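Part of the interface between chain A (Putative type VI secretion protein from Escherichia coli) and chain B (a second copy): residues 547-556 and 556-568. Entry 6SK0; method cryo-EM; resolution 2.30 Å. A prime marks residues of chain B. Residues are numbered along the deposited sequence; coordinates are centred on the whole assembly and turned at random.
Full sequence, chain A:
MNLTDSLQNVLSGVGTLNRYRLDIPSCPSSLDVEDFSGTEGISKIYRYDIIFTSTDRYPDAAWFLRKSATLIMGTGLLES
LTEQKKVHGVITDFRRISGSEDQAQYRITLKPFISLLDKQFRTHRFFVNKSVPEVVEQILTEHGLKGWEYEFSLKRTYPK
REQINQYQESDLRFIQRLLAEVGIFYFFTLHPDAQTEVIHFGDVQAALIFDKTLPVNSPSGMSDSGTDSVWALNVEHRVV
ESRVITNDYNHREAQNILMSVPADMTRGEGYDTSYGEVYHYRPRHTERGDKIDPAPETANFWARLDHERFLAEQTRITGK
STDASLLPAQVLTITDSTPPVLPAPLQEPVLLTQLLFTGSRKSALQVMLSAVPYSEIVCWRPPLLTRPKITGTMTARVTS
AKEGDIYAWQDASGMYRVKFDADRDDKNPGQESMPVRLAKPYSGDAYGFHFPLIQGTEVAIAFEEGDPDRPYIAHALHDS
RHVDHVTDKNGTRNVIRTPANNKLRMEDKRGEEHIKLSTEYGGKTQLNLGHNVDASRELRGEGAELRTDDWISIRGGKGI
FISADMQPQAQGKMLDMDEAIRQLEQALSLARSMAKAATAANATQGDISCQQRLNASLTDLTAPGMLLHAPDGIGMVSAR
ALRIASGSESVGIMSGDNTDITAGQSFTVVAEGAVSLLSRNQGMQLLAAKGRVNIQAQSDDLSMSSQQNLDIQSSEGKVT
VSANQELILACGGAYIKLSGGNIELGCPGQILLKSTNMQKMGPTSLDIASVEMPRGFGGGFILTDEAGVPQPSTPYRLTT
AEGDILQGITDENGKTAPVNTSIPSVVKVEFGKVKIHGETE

Chain A (547-556) RTDDWISIRG
Chain B (556-568) GGKGIFISADMQP

The two stretches lie side by side as parallel strands of an intermolecular β-sheet. Strand 551-556 of chain A and the strand ending at Ser563′ run in the same direction, their axes 4° apart and 4.7 Å at closest approach, and together the stretches bury 939 Å². The register is offset by eight residues: Ile552 pairs with Ile560′, Ser553 with Phe561′, Ile554 with Ile562′ and Arg555 with Ser563′, at CA-CA separations of 4.7 to 4.8 Å. Phi lies between -113 and -143° and psi between 109 and 132° at these eight residues.

As in any parallel pair, alternate residues of each strand bond to the neighbour through both N and O. Ile552 N donates to Gly559′ O (2.9 Å) and Phe561′ N to Ile552 O (2.8 Å); Ile554 N then donates to Phe561′ O (2.8 Å) and Ser563′ N to Ile554 O (2.8 Å), before Gly556 N closes the ladder on Ser563′ O (2.9 Å). CA-H...O contacts reinforce it, among them Ser553 CA to Phe561′ O at 3.2 Å.

Upstream, chain A leaves the strand at Asp549 (-79/-16) and Asp550 (-92/-159), while chain B makes a type I turn from Gly556′ to Gly559′, closed by Gly559′ N to Gly556′ O (3.1 Å). Gly557′ N donates to Thr548 O (2.8 Å) and Lys558′ N to Asp550 O (3.0 Å). Glycine suits this crossing: a CB on Gly557′ would lie 2.5 Å from Asp549 O, and Gly559′ has phi/psi of 139/160, where a side chain would jam against the preceding carbonyl.

Two long, charged side chains, Lys558′ and Arg555, make the polar side-chain contacts: one a salt bridge, the other a hydrogen bond to a backbone carbonyl. Lys558′, whose CA-to-CB bond points toward chain A, is m at chi1 and t from chi2 to chi4; its NZ forms a salt bridge with Asp550 OD1 (m) through a weak 3.4 Å hydrogen bond. Arg555 (t, t, m, chi4 -86°) has the largest area covered by the other stretch, 113 Å². Its NH1 donates to Asp565′ O at 3.1 Å near the guanidinium plane, while Gln567′ NE2 lies over one guanidinium face. Asp565′ is itself held by its N bonding to Ser563′ OG (2.9 Å), which in turn donates to Asp565′ OD1 (2.6 Å).

Aromatic and aliphatic contacts complete the packing. Trp551 (m, chi2 -90°) presents a face to Lys558′, whose CB sits 3.6 Å from the five-membered ring centroid in a CH-π contact. On the face carrying the isoleucines, Ile552 CB (m, t) meets Ile560′ CD1 at 3.8 Å and Ile554 CD1 (m, t) meets Ile562′ CG1 (m, t) at 4.1 Å.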

# COMPACT_ATOMS: atom_id res chain seq x y z
N ARG A 547 26.99 -3.68 7.68
CA ARG A 547 26.71 -2.53 8.52
C ARG A 547 27.72 -1.43 8.27
O ARG A 547 28.88 -1.67 7.93
CB ARG A 547 26.70 -2.91 9.99
CG ARG A 547 27.97 -3.55 10.45
CD ARG A 547 28.42 -2.97 11.75
NE ARG A 547 28.81 -1.58 11.63
CZ ARG A 547 28.14 -0.56 12.14
NH1 ARG A 547 28.58 0.68 11.99
NH2 ARG A 547 27.02 -0.77 12.81
N THR A 548 27.26 -0.20 8.46
CA THR A 548 28.06 1.00 8.30
C THR A 548 27.30 2.14 8.93
O THR A 548 26.07 2.11 9.03
CB THR A 548 28.36 1.30 6.82
OG1 THR A 548 29.17 2.47 6.72
CG2 THR A 548 27.09 1.53 6.04
N ASP A 549 28.03 3.16 9.36
CA ASP A 549 27.41 4.42 9.74
C ASP A 549 27.07 5.27 8.53
O ASP A 549 26.28 6.20 8.65
CB ASP A 549 28.34 5.19 10.68
CG ASP A 549 28.43 4.56 12.05
OD1 ASP A 549 27.73 3.57 12.31
OD2 ASP A 549 29.22 5.06 12.88
N ASP A 550 27.64 4.95 7.38
CA ASP A 550 27.41 5.65 6.12
C ASP A 550 26.28 4.97 5.35
O ASP A 550 25.40 4.34 5.93
CB ASP A 550 28.71 5.73 5.33
CG ASP A 550 29.75 6.56 6.02
OD1 ASP A 550 29.39 7.28 6.97
OD2 ASP A 550 30.92 6.51 5.60
N TRP A 551 26.23 5.19 4.04
CA TRP A 551 25.20 4.61 3.21
C TRP A 551 25.48 3.14 2.90
O TRP A 551 26.63 2.69 2.88
CB TRP A 551 25.07 5.38 1.90
CG TRP A 551 24.66 6.78 2.10
CD1 TRP A 551 23.39 7.25 2.14
CD2 TRP A 551 25.52 7.90 2.26
NE1 TRP A 551 23.40 8.61 2.32
CE2 TRP A 551 24.70 9.03 2.40
CE3 TRP A 551 26.90 8.06 2.31
CZ2 TRP A 551 25.21 10.31 2.58
CZ3 TRP A 551 27.41 9.33 2.49
CH2 TRP A 551 26.57 10.44 2.62
N ILE A 552 24.41 2.40 2.64
CA ILE A 552 24.49 1.07 2.09
C ILE A 552 23.84 1.10 0.72
O ILE A 552 22.72 1.59 0.56
CB ILE A 552 23.82 0.02 2.99
CG1 ILE A 552 24.74 -0.32 4.14
CG2 ILE A 552 23.48 -1.22 2.18
CD1 ILE A 552 24.34 -1.49 4.93
N SER A 553 24.55 0.60 -0.28
CA SER A 553 24.03 0.48 -1.63
C SER A 553 24.07 -0.98 -2.03
O SER A 553 25.13 -1.61 -2.00
CB SER A 553 24.83 1.34 -2.60
OG SER A 553 24.18 1.38 -3.85
N ILE A 554 22.92 -1.51 -2.40
CA ILE A 554 22.79 -2.86 -2.91
C ILE A 554 22.25 -2.73 -4.32
O ILE A 554 21.10 -2.32 -4.53
CB ILE A 554 21.90 -3.73 -2.03
CG1 ILE A 554 22.55 -3.89 -0.66
CG2 ILE A 554 21.65 -5.07 -2.67
CD1 ILE A 554 21.62 -4.33 0.39
N ARG A 555 23.09 -3.04 -5.30
CA ARG A 555 22.80 -2.76 -6.69
C ARG A 555 22.96 -4.03 -7.51
O ARG A 555 24.08 -4.51 -7.70
CB ARG A 555 23.70 -1.65 -7.22
CG ARG A 555 23.35 -1.21 -8.61
CD ARG A 555 24.39 -0.27 -9.15
NE ARG A 555 24.44 0.99 -8.42
CZ ARG A 555 23.67 2.04 -8.69
NH1 ARG A 555 22.79 1.97 -9.67
NH2 ARG A 555 23.79 3.14 -7.98
N GLY A 556 21.85 -4.58 -7.97
CA GLY A 556 21.89 -5.74 -8.84
C GLY A 556 21.34 -5.42 -10.20
O GLY A 556 20.14 -5.19 -10.34
N GLY B 556 22.53 0.59 7.35
CA GLY B 556 23.24 1.75 6.86
C GLY B 556 22.84 2.99 7.61
O GLY B 556 21.72 3.46 7.48
N GLY B 557 23.77 3.55 8.40
CA GLY B 557 23.43 4.66 9.27
C GLY B 557 22.97 5.90 8.53
O GLY B 557 22.22 6.71 9.08
N LYS B 558 23.41 6.08 7.29
CA LYS B 558 23.02 7.24 6.52
C LYS B 558 21.94 6.96 5.49
O LYS B 558 21.47 7.89 4.84
CB LYS B 558 24.25 7.84 5.82
CG LYS B 558 25.07 8.68 6.75
CD LYS B 558 26.28 9.26 6.06
CE LYS B 558 27.10 10.07 7.04
NZ LYS B 558 28.40 10.47 6.46
N GLY B 559 21.54 5.72 5.32
CA GLY B 559 20.48 5.39 4.39
C GLY B 559 20.79 4.13 3.62
O GLY B 559 21.93 3.69 3.49
N ILE B 560 19.74 3.53 3.07
CA ILE B 560 19.82 2.29 2.33
C ILE B 560 19.30 2.55 0.93
O ILE B 560 18.16 3.00 0.77
CB ILE B 560 19.03 1.16 3.00
CG1 ILE B 560 19.40 1.05 4.49
CG2 ILE B 560 19.22 -0.15 2.26
CD1 ILE B 560 20.49 0.10 4.79
N PHE B 561 20.12 2.28 -0.06
CA PHE B 561 19.70 2.30 -1.45
C PHE B 561 19.76 0.88 -1.98
O PHE B 561 20.85 0.30 -2.11
CB PHE B 561 20.59 3.24 -2.28
CG PHE B 561 20.14 3.40 -3.69
CD1 PHE B 561 18.79 3.41 -4.00
CD2 PHE B 561 21.05 3.53 -4.71
CE1 PHE B 561 18.37 3.56 -5.30
CE2 PHE B 561 20.64 3.69 -6.02
CZ PHE B 561 19.30 3.70 -6.31
N ILE B 562 18.61 0.30 -2.26
CA ILE B 562 18.51 -1.02 -2.87
C ILE B 562 17.93 -0.82 -4.26
O ILE B 562 16.81 -0.32 -4.41
CB ILE B 562 17.66 -1.98 -2.04
CG1 ILE B 562 18.28 -2.15 -0.65
CG2 ILE B 562 17.51 -3.31 -2.75
CD1 ILE B 562 17.46 -2.95 0.28
N SER B 563 18.68 -1.22 -5.26
CA SER B 563 18.41 -0.81 -6.62
C SER B 563 18.70 -1.94 -7.58
O SER B 563 19.75 -2.57 -7.51
CB SER B 563 19.24 0.42 -6.97
OG SER B 563 19.34 0.60 -8.36
N ALA B 564 17.75 -2.20 -8.48
CA ALA B 564 17.98 -3.07 -9.61
C ALA B 564 18.42 -2.29 -10.85
O ALA B 564 18.16 -2.72 -11.97
CB ALA B 564 16.73 -3.90 -9.91
N ASP B 565 19.08 -1.16 -10.66
CA ASP B 565 19.52 -0.32 -11.77
C ASP B 565 20.95 -0.67 -12.15
O ASP B 565 21.87 -0.51 -11.35
CB ASP B 565 19.42 1.15 -11.40
CG ASP B 565 18.01 1.57 -11.14
OD1 ASP B 565 17.67 1.80 -9.96
OD2 ASP B 565 17.25 1.66 -12.12
N MET B 566 21.12 -1.12 -13.38
CA MET B 566 22.43 -1.46 -13.91
C MET B 566 23.37 -0.26 -13.83
O MET B 566 23.02 0.85 -14.25
CB MET B 566 22.29 -1.93 -15.35
CG MET B 566 23.58 -2.36 -15.99
SD MET B 566 23.99 -4.03 -15.52
CE MET B 566 22.61 -4.94 -16.19
N GLN B 567 24.55 -0.47 -13.28
CA GLN B 567 25.65 0.49 -13.33
C GLN B 567 26.89 -0.26 -13.78
O GLN B 567 27.72 -0.67 -12.97
CB GLN B 567 25.87 1.17 -11.98
CG GLN B 567 26.78 2.37 -12.08
CD GLN B 567 27.26 2.86 -10.74
OE1 GLN B 567 28.23 2.35 -10.20
NE2 GLN B 567 26.59 3.86 -10.21
N PRO B 568 27.04 -0.45 -15.09
CA PRO B 568 28.08 -1.36 -15.59
C PRO B 568 29.49 -0.95 -15.20
O PRO B 568 29.84 0.23 -15.25
CB PRO B 568 27.88 -1.30 -17.11
CG PRO B 568 27.14 -0.04 -17.36
CD PRO B 568 26.27 0.17 -16.17